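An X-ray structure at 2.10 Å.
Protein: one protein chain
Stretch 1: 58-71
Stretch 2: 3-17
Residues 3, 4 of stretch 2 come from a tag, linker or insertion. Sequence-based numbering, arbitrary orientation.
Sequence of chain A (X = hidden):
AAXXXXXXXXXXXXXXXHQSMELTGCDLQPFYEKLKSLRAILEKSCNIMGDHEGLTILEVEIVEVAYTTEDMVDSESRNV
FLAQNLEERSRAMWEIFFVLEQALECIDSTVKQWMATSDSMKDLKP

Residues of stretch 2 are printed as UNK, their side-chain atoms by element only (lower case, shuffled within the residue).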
ATOM      1  N   LEU A  58     -13.262   0.578  11.576  1.00 62.14           N
ATOM      2  CA  LEU A  58     -12.700   0.305  10.255  1.00 62.44           C
ATOM      3  C   LEU A  58     -12.046   1.550   9.663  1.00 60.40           C
ATOM      4  O   LEU A  58     -10.992   1.465   9.029  1.00 58.57           O
ATOM      5  CB  LEU A  58     -13.781  -0.210   9.300  1.00 62.26           C
ATOM      6  CG  LEU A  58     -14.493  -1.516   9.656  1.00 60.10           C
ATOM      7  CD1 LEU A  58     -15.598  -1.800   8.662  1.00 65.27           C
ATOM      8  CD2 LEU A  58     -13.503  -2.660   9.684  1.00 63.30           C
ATOM      9  N   GLU A  59     -12.673   2.704   9.872  1.00 59.20           N
ATOM     10  CA  GLU A  59     -12.137   3.958   9.357  1.00 62.28           C
ATOM     11  C   GLU A  59     -10.799   4.272  10.025  1.00 57.84           C
ATOM     12  O   GLU A  59      -9.873   4.758   9.376  1.00 63.23           O
ATOM     13  CB  GLU A  59     -13.141   5.098   9.530  1.00 61.31           C
ATOM     14  CG  GLU A  59     -12.689   6.396   8.888  1.00 60.91           C
ATOM     15  CD  GLU A  59     -13.836   7.352   8.649  1.00 66.40           C
ATOM     16  OE1 GLU A  59     -13.697   8.250   7.791  1.00 66.30           O
ATOM     17  OE2 GLU A  59     -14.887   7.186   9.298  1.00 74.48           O
ATOM     18  N   VAL A  60     -10.709   4.004  11.325  1.00 57.24           N
ATOM     19  CA  VAL A  60      -9.453   4.151  12.053  1.00 62.03           C
ATOM     20  C   VAL A  60      -8.394   3.248  11.423  1.00 62.48           C
ATOM     21  O   VAL A  60      -7.261   3.681  11.164  1.00 59.39           O
ATOM     22  CB  VAL A  60      -9.616   3.798  13.553  1.00 66.40           C
ATOM     23  CG1 VAL A  60      -8.259   3.707  14.244  1.00 58.27           C
ATOM     24  CG2 VAL A  60     -10.496   4.823  14.251  1.00 60.59           C
ATOM     25  N   GLU A  61      -8.783   2.006  11.150  1.00 55.30           N
ATOM     26  CA  GLU A  61      -7.881   1.035  10.529  1.00 59.62           C
ATOM     27  C   GLU A  61      -7.323   1.531   9.184  1.00 61.12           C
ATOM     28  O   GLU A  61      -6.100   1.534   8.963  1.00 60.03           O
ATOM     29  CB  GLU A  61      -8.605  -0.310  10.344  1.00 63.47           C
ATOM     30  CG  GLU A  61      -9.171  -0.895  11.641  1.00 74.68           C
ATOM     31  CD  GLU A  61     -10.035  -2.129  11.418  1.00 83.69           C
ATOM     32  OE1 GLU A  61     -10.277  -2.494  10.246  1.00 88.06           O
ATOM     33  OE2 GLU A  61     -10.499  -2.713  12.423  1.00 86.08           O
ATOM     34  N   ILE A  62      -8.221   1.992   8.314  1.00 51.48           N
ATOM     35  CA  ILE A  62      -7.831   2.511   7.008  1.00 50.61           C
ATOM     36  C   ILE A  62      -6.942   3.745   7.118  1.00 58.41           C
ATOM     37  O   ILE A  62      -5.917   3.849   6.436  1.00 54.95           O
ATOM     38  CB  ILE A  62      -9.062   2.853   6.139  1.00 54.38           C
ATOM     39  CG1 ILE A  62      -9.822   1.585   5.743  1.00 50.22           C
ATOM     40  CG2 ILE A  62      -8.642   3.589   4.882  1.00 52.51           C
ATOM     41  CD1 ILE A  62     -11.066   1.851   4.906  1.00 53.47           C
ATOM     42  N   VAL A  63      -7.341   4.678   7.975  1.00 51.33           N
ATOM     43  CA  VAL A  63      -6.579   5.904   8.171  1.00 52.72           C
ATOM     44  C   VAL A  63      -5.144   5.649   8.619  1.00 52.41           C
ATOM     45  O   VAL A  63      -4.190   6.125   7.979  1.00 55.66           O
ATOM     46  CB  VAL A  63      -7.290   6.846   9.173  1.00 55.70           C
ATOM     47  CG1 VAL A  63      -6.335   7.909   9.710  1.00 55.42           C
ATOM     48  CG2 VAL A  63      -8.499   7.486   8.523  1.00 56.68           C
ATOM     49  N   GLU A  64      -4.986   4.885   9.698  1.00 54.30           N
ATOM     50  CA  GLU A  64      -3.642   4.634  10.210  1.00 57.00           C
ATOM     51  C   GLU A  64      -2.819   3.829   9.202  1.00 56.89           C
ATOM     52  O   GLU A  64      -1.645   4.147   8.975  1.00 57.60           O
ATOM     53  CB  GLU A  64      -3.657   4.005  11.606  1.00 59.07           C
ATOM     54  CG  GLU A  64      -2.256   4.005  12.220  1.00 76.36           C
ATOM     55  CD  GLU A  64      -2.230   3.735  13.717  1.00 83.11           C
ATOM     56  OE1 GLU A  64      -3.301   3.484  14.313  1.00 82.31           O
ATOM     57  OE2 GLU A  64      -1.126   3.817  14.303  1.00 78.91           O
ATOM     58  N   VAL A  65      -3.412   2.785   8.621  1.00 54.31           N
ATOM     59  CA  VAL A  65      -2.695   1.997   7.613  1.00 52.96           C
ATOM     60  C   VAL A  65      -2.195   2.869   6.454  1.00 52.29           C
ATOM     61  O   VAL A  65      -1.030   2.777   6.044  1.00 57.66           O
ATOM     62  CB  VAL A  65      -3.559   0.835   7.058  1.00 57.55           C
ATOM     63  CG1 VAL A  65      -2.963   0.273   5.776  1.00 55.50           C
ATOM     64  CG2 VAL A  65      -3.720  -0.261   8.103  1.00 55.47           C
ATOM     65  N   ALA A  66      -3.068   3.732   5.948  1.00 49.52           N
ATOM     66  CA  ALA A  66      -2.727   4.596   4.825  1.00 49.16           C
ATOM     67  C   ALA A  66      -1.603   5.577   5.169  1.00 54.56           C
ATOM     68  O   ALA A  66      -0.652   5.754   4.401  1.00 51.32           O
ATOM     69  CB  ALA A  66      -3.959   5.342   4.343  1.00 48.78           C
ATOM     70  N   TYR A  67      -1.724   6.225   6.322  1.00 53.30           N
ATOM     71  CA  TYR A  67      -0.717   7.196   6.729  1.00 52.32           C
ATOM     72  C   TYR A  67       0.652   6.528   6.965  1.00 52.03           C
ATOM     73  O   TYR A  67       1.698   7.042   6.531  1.00 51.65           O
ATOM     74  CB  TYR A  67      -1.225   7.987   7.935  1.00 51.12           C
ATOM     75  CG  TYR A  67      -2.309   8.978   7.546  1.00 53.73           C
ATOM     76  CD1 TYR A  67      -2.346   9.526   6.268  1.00 57.45           C
ATOM     77  CD2 TYR A  67      -3.321   9.324   8.432  1.00 55.18           C
ATOM     78  CE1 TYR A  67      -3.334  10.420   5.897  1.00 57.54           C
ATOM     79  CE2 TYR A  67      -4.320  10.214   8.064  1.00 50.98           C
ATOM     80  CZ  TYR A  67      -4.323  10.753   6.795  1.00 54.47           C
ATOM     81  OH  TYR A  67      -5.310  11.639   6.423  1.00 53.54           O
ATOM     82  N   THR A  68       0.634   5.365   7.616  1.00 46.37           N
ATOM     83  CA  THR A  68       1.853   4.581   7.847  1.00 53.17           C
ATOM     84  C   THR A  68       2.532   4.225   6.521  1.00 52.60           C
ATOM     85  O   THR A  68       3.758   4.398   6.338  1.00 51.52           O
ATOM     86  CB  THR A  68       1.537   3.285   8.626  1.00 61.92           C
ATOM     87  OG1 THR A  68       0.883   3.612   9.861  1.00 66.51           O
ATOM     88  CG2 THR A  68       2.808   2.498   8.917  1.00 58.29           C
ATOM     89  N   THR A  69       1.719   3.734   5.592  1.00 49.45           N
ATOM     90  CA  THR A  69       2.206   3.373   4.268  1.00 49.66           C
ATOM     91  C   THR A  69       2.829   4.589   3.596  1.00 49.11           C
ATOM     92  O   THR A  69       3.856   4.487   2.918  1.00 47.82           O
ATOM     93  CB  THR A  69       1.073   2.829   3.390  1.00 52.81           C
ATOM     94  OG1 THR A  69       0.434   1.729   4.055  1.00 51.87           O
ATOM     95  CG2 THR A  69       1.612   2.393   2.037  1.00 44.87           C
ATOM     96  N   GLU A  70       2.192   5.740   3.791  1.00 47.03           N
ATOM     97  CA  GLU A  70       2.695   6.997   3.248  1.00 52.71           C
ATOM     98  C   GLU A  70       4.100   7.264   3.732  1.00 48.64           C
ATOM     99  O   GLU A  70       4.997   7.571   2.938  1.00 49.68           O
ATOM    100  CB  GLU A  70       1.817   8.154   3.694  1.00 54.26           C
ATOM    101  CG  GLU A  70       0.942   8.731   2.629  1.00 58.87           C
ATOM    102  CD  GLU A  70       0.351  10.039   3.063  1.00 57.54           C
ATOM    103  OE1 GLU A  70       0.412  10.342   4.273  1.00 68.81           O
ATOM    104  OE2 GLU A  70      -0.161  10.767   2.196  1.00 65.22           O
ATOM    105  N   ASP A  71       4.284   7.130   5.041  1.00 52.65           N
ATOM    106  CA  ASP A  71       5.593   7.361   5.640  1.00 50.56           C
ATOM    107  C   ASP A  71       6.652   6.433   5.050  1.00 53.47           C
ATOM    108  O   ASP A  71       7.763   6.868   4.702  1.00 53.94           O
ATOM    109  CB  ASP A  71       5.522   7.190   7.157  1.00 56.51           C
ATOM    110  CG  ASP A  71       4.720   8.287   7.833  1.00 51.25           C
ATOM    111  OD1 ASP A  71       4.526   9.355   7.219  1.00 54.04           O
ATOM    112  OD2 ASP A  71       4.267   8.066   8.974  1.00 60.70           O
ATOM    113  N   UNK A   3     -16.732   8.177   6.622  1.00 59.84           N
ATOM    114  CA  UNK A   3     -15.967   7.832   5.436  1.00 66.87           C
ATOM    115  C   UNK A   3     -14.997   8.924   5.022  1.00 63.85           C
ATOM    116  O   UNK A   3     -14.129   8.712   4.173  1.00 72.61           O
ATOM    117  N   UNK A   4     -15.143  10.095   5.632  1.00 64.02           N
ATOM    118  CA  UNK A   4     -14.350  11.273   5.284  1.00 60.90           C
ATOM    119  C   UNK A   4     -12.859  11.120   5.599  1.00 55.94           C
ATOM    120  O   UNK A   4     -11.998  11.557   4.826  1.00 59.34           O
ATOM    121  c   UNK A   4     -14.918  12.510   5.971  1.00 63.23           C
ATOM    122  N   UNK A   5     -12.563  10.512   6.742  1.00 59.85           N
ATOM    123  CA  UNK A   5     -11.185  10.340   7.183  1.00 60.25           C
ATOM    124  C   UNK A   5     -10.462   9.358   6.288  1.00 57.90           C
ATOM    125  O   UNK A   5      -9.310   9.578   5.899  1.00 53.42           O
ATOM    126  c   UNK A   5     -12.307  13.276   8.372  1.00 69.98           C
ATOM    127  c   UNK A   5     -11.866  10.803   9.573  1.00 69.27           C
ATOM    128  s   UNK A   5     -11.164  12.455   9.505  1.00 89.80           S
ATOM    129  c   UNK A   5     -11.160   9.855   8.629  1.00 60.39           C
ATOM    130  N   UNK A   6     -11.159   8.275   5.962  1.00 62.23           N
ATOM    131  CA  UNK A   6     -10.640   7.266   5.058  1.00 55.87           C
ATOM    132  C   UNK A   6     -10.439   7.844   3.663  1.00 56.49           C
ATOM    133  O   UNK A   6      -9.416   7.595   3.027  1.00 61.01           O
ATOM    134  c   UNK A   6     -11.576   6.060   5.010  1.00 56.02           C
ATOM    135  N   UNK A   7     -11.422   8.605   3.185  1.00 57.97           N
ATOM    136  CA  UNK A   7     -11.319   9.241   1.874  1.00 56.42           C
ATOM    137  C   UNK A   7     -10.083  10.137   1.825  1.00 59.20           C
ATOM    138  O   UNK A   7      -9.292  10.069   0.876  1.00 55.26           O
ATOM    139  c   UNK A   7     -12.587  10.049   1.565  1.00 59.34           C
ATOM    140  c   UNK A   7     -12.033  11.836  -0.153  1.00 61.91           C
ATOM    141  o   UNK A   7     -12.806  12.161  -3.707  1.00 70.75           O
ATOM    142  c   UNK A   7     -12.082  12.352  -1.442  1.00 61.15           C
ATOM    143  c   UNK A   7     -12.749  11.655  -2.428  1.00 59.97           C
ATOM    144  c   UNK A   7     -13.361  10.455  -2.142  1.00 64.60           C
ATOM    145  c   UNK A   7     -12.640  10.621   0.159  1.00 57.73           C
ATOM    146  c   UNK A   7     -13.305   9.946  -0.853  1.00 61.42           C
ATOM    147  N   UNK A   8      -9.911  10.958   2.858  1.00 54.28           N
ATOM    148  CA  UNK A   8      -8.781  11.882   2.905  1.00 53.44           C
ATOM    149  C   UNK A   8      -7.444  11.148   2.950  1.00 46.35           C
ATOM    150  O   UNK A   8      -6.498  11.507   2.243  1.00 47.95           O
ATOM    151  c   UNK A   8      -8.914  12.823   4.096  1.00 53.55           C
ATOM    152  N   UNK A   9      -7.372  10.112   3.777  1.00 50.87           N
ATOM    153  CA  UNK A   9      -6.144   9.340   3.918  1.00 52.29           C
ATOM    154  C   UNK A   9      -5.755   8.609   2.630  1.00 53.00           C
ATOM    155  O   UNK A   9      -4.588   8.638   2.220  1.00 49.48           O
ATOM    156  c   UNK A   9      -6.275   8.360   5.069  1.00 52.07           C
ATOM    157  N   UNK A  10      -6.729   7.955   2.001  1.00 51.89           N
ATOM    158  CA  UNK A  10      -6.494   7.253   0.740  1.00 46.08           C
ATOM    159  C   UNK A  10      -6.091   8.232  -0.359  1.00 49.05           C
ATOM    160  O   UNK A  10      -5.200   7.947  -1.162  1.00 50.23           O
ATOM    161  c   UNK A  10      -7.561   5.884  -1.117  1.00 47.95           C
ATOM    162  c   UNK A  10      -7.960   5.265   1.273  1.00 46.35           C
ATOM    163  c   UNK A  10      -7.730   6.415   0.304  1.00 50.62           C
ATOM    164  N   UNK A  11      -6.719   9.406  -0.367  1.00 55.28           N
ATOM    165  CA  UNK A  11      -6.363  10.455  -1.325  1.00 56.09           C
ATOM    166  C   UNK A  11      -4.907  10.884  -1.150  1.00 51.95           C
ATOM    167  O   UNK A  11      -4.148  11.033  -2.128  1.00 50.44           O
ATOM    168  c   UNK A  11      -7.268  11.696  -1.157  1.00 54.10           C
ATOM    169  o   UNK A  11      -8.637  11.328  -1.376  1.00 59.45           O
ATOM    170  c   UNK A  11      -6.869  12.794  -2.138  1.00 50.22           C
ATOM    171  N   UNK A  12      -4.520  11.055   0.107  1.00 50.42           N
ATOM    172  CA  UNK A  12      -3.157  11.443   0.422  1.00 56.55           C
ATOM    173  C   UNK A  12      -2.169  10.353  -0.011  1.00 53.60           C
ATOM    174  O   UNK A  12      -1.093  10.654  -0.533  1.00 53.56           O
ATOM    175  c   UNK A  12      -3.035  11.750   1.914  1.00 54.23           C
ATOM    176  o   UNK A  12      -1.744  12.239   2.226  1.00 57.86           O
ATOM    177  N   UNK A  13      -2.550   9.093   0.184  1.00 46.91           N
ATOM    178  CA  UNK A  13      -1.712   7.965  -0.226  1.00 52.90           C
ATOM    179  C   UNK A  13      -1.548   7.900  -1.749  1.00 51.79           C
ATOM    180  O   UNK A  13      -0.471   7.573  -2.255  1.00 50.24           O
ATOM    181  c   UNK A  13      -2.084   4.150   0.637  1.00 46.50           C
ATOM    182  c   UNK A  13      -0.020   5.537   0.299  1.00 47.34           C
ATOM    183  c   UNK A  13      -2.280   6.643   0.312  1.00 54.79           C
ATOM    184  c   UNK A  13      -1.501   5.377  -0.049  1.00 49.73           C
ATOM    185  N   UNK A  14      -2.627   8.194  -2.469  1.00 48.84           N
ATOM    186  CA  UNK A  14      -2.605   8.243  -3.928  1.00 49.52           C
ATOM    187  C   UNK A  14      -1.599   9.308  -4.366  1.00 56.63           C
ATOM    188  O   UNK A  14      -0.727   9.063  -5.219  1.00 52.66           O
ATOM    189  s   UNK A  14      -6.738   7.806  -4.388  1.00 57.35           S
ATOM    190  c   UNK A  14      -6.953   8.608  -5.976  1.00 54.13           C
ATOM    191  c   UNK A  14      -4.010   8.558  -4.466  1.00 49.76           C
ATOM    192  c   UNK A  14      -4.978   7.364  -4.430  1.00 53.90           C
ATOM    193  N   UNK A  15      -1.723  10.491  -3.770  1.00 49.29           N
ATOM    194  CA  UNK A  15      -0.818  11.599  -4.072  1.00 49.98           C
ATOM    195  C   UNK A  15       0.648  11.242  -3.770  1.00 50.37           C
ATOM    196  O   UNK A  15       1.560  11.577  -4.539  1.00 54.06           O
ATOM    197  n   UNK A  15      -4.141  15.484  -1.805  1.00 63.45           N
ATOM    198  n   UNK A  15      -1.852  15.216  -1.921  1.00 71.55           N
ATOM    199  c   UNK A  15      -1.792  15.280  -3.378  1.00 66.72           C
ATOM    200  c   UNK A  15      -1.259  12.844  -3.296  1.00 56.18           C
ATOM    201  c   UNK A  15      -2.970  15.310  -1.205  1.00 68.93           C
ATOM    202  n   UNK A  15      -2.913  15.237   0.118  1.00 71.97           N
ATOM    203  c   UNK A  15      -0.914  14.171  -3.944  1.00 63.43           C
ATOM    204  N   UNK A  16       0.860  10.551  -2.651  1.00 51.50           N
ATOM    205  CA  UNK A  16       2.195  10.122  -2.241  1.00 48.96           C
ATOM    206  C   UNK A  16       2.782   9.133  -3.240  1.00 53.92           C
ATOM    207  O   UNK A  16       3.962   9.205  -3.605  1.00 48.90           O
ATOM    208  c   UNK A  16       2.161   9.478  -0.839  1.00 51.65           C
ATOM    209  o   UNK A  16       1.751  10.455   0.128  1.00 60.39           O
ATOM    210  c   UNK A  16       3.528   8.922  -0.458  1.00 45.33           C
ATOM    211  N   UNK A  17       1.933   8.223  -3.703  1.00 54.43           N
ATOM    212  CA  UNK A  17       2.340   7.244  -4.696  1.00 50.21           C
ATOM    213  C   UNK A  17       2.762   7.940  -5.985  1.00 53.47           C
ATOM    214  O   UNK A  17       3.803   7.610  -6.556  1.00 54.85           O
ATOM    215  c   UNK A  17       1.226   6.218  -4.965  1.00 53.13           C
ATOM    216  c   UNK A  17      -0.032   4.282  -3.884  1.00 47.52           C
ATOM    217  c   UNK A  17       1.171   5.196  -3.828  1.00 45.77           C
ATOM    218  c   UNK A  17       1.455   5.503  -6.284  1.00 52.88           C
TER

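Position 3 has no side-chain atoms, and its N makes two weak hydrogen bonds to Glu 59, 3.3 Å to OE1 and 3.4 Å to OE2. It is Gly 3, from an expression tag.

Position 4 carries one carbon, pointing away from stretch 1. It is Ala 4, also from the tag.

Position 5 has an unbranched chain of two carbons, a sulfur and a carbon. Its CB lies 3.6 Å from Val 63 CG2, and its N gives a weak hydrogen bond to Glu 59 OE1 at 2.7 Å. This is Met 5, whose end leads away.

Position 6 has one carbon. Its CB is 3.8 Å from Ile 62 CG2, and its N donates to Glu 59 OE1 at 3.1 Å with a good angle. This is Ala 6.

Position 7 has one carbon, then a six-carbon ring bearing an oxygen, without contact. It is Tyr 7.

Position 8 has a single carbon, its CB 4.5 Å from Tyr 67 OH. It is Ala 8.

Position 9 also has one carbon. Its CB sits 3.9 Å from Ala 66 CB and lies over one face of the Tyr 67 ring, 3.9 Å from the centroid, a CH-pi contact. This is Ala 9.

Position 10 has one carbon carrying two more. One branch reaches Ile 62. It is Val 10, with CG2 4.0 Å from Ile 62 CG2.

Position 11 has a carbon carrying one oxygen and one carbon, without contact. It is Thr 11.

Position 12 has one carbon, then one oxygen. Its CB lies at the Tyr 67 ring edge, 4.2 Å from CE1. It is Ser 12. OG is modelled too close to Glu 70 OE2, so no bond is assigned.

Position 13 has four carbons, forked at the second, packed against Ala 66 and Thr 69. It is Leu 13, CD1 3.9 Å from Thr 69 CG2.

Position 14 has two carbons, a sulfur and a carbon, unbranched, without contact. It is Met 14.

Position 15 has three carbons, a nitrogen, then a carbon carrying two nitrogens, without contact. It is Arg 15.

Position 16 has a carbon carrying one oxygen and one carbon, the oxygen near Glu 70. It is Thr 16, OG1 2.8 Å from Glu 70 OE2.

Position 17 has four carbons, forked at the first, one arm two carbons long, without contact. It is Ile 17.

The helices run nearly parallel, at 17°. Small alanines permit an 8.4 Å axial approach. Glu 59 accepts from free backbone NH groups, while apolar side chains pack between.

Stretch 2 3-17: GAMAYAAVTSLMRTI
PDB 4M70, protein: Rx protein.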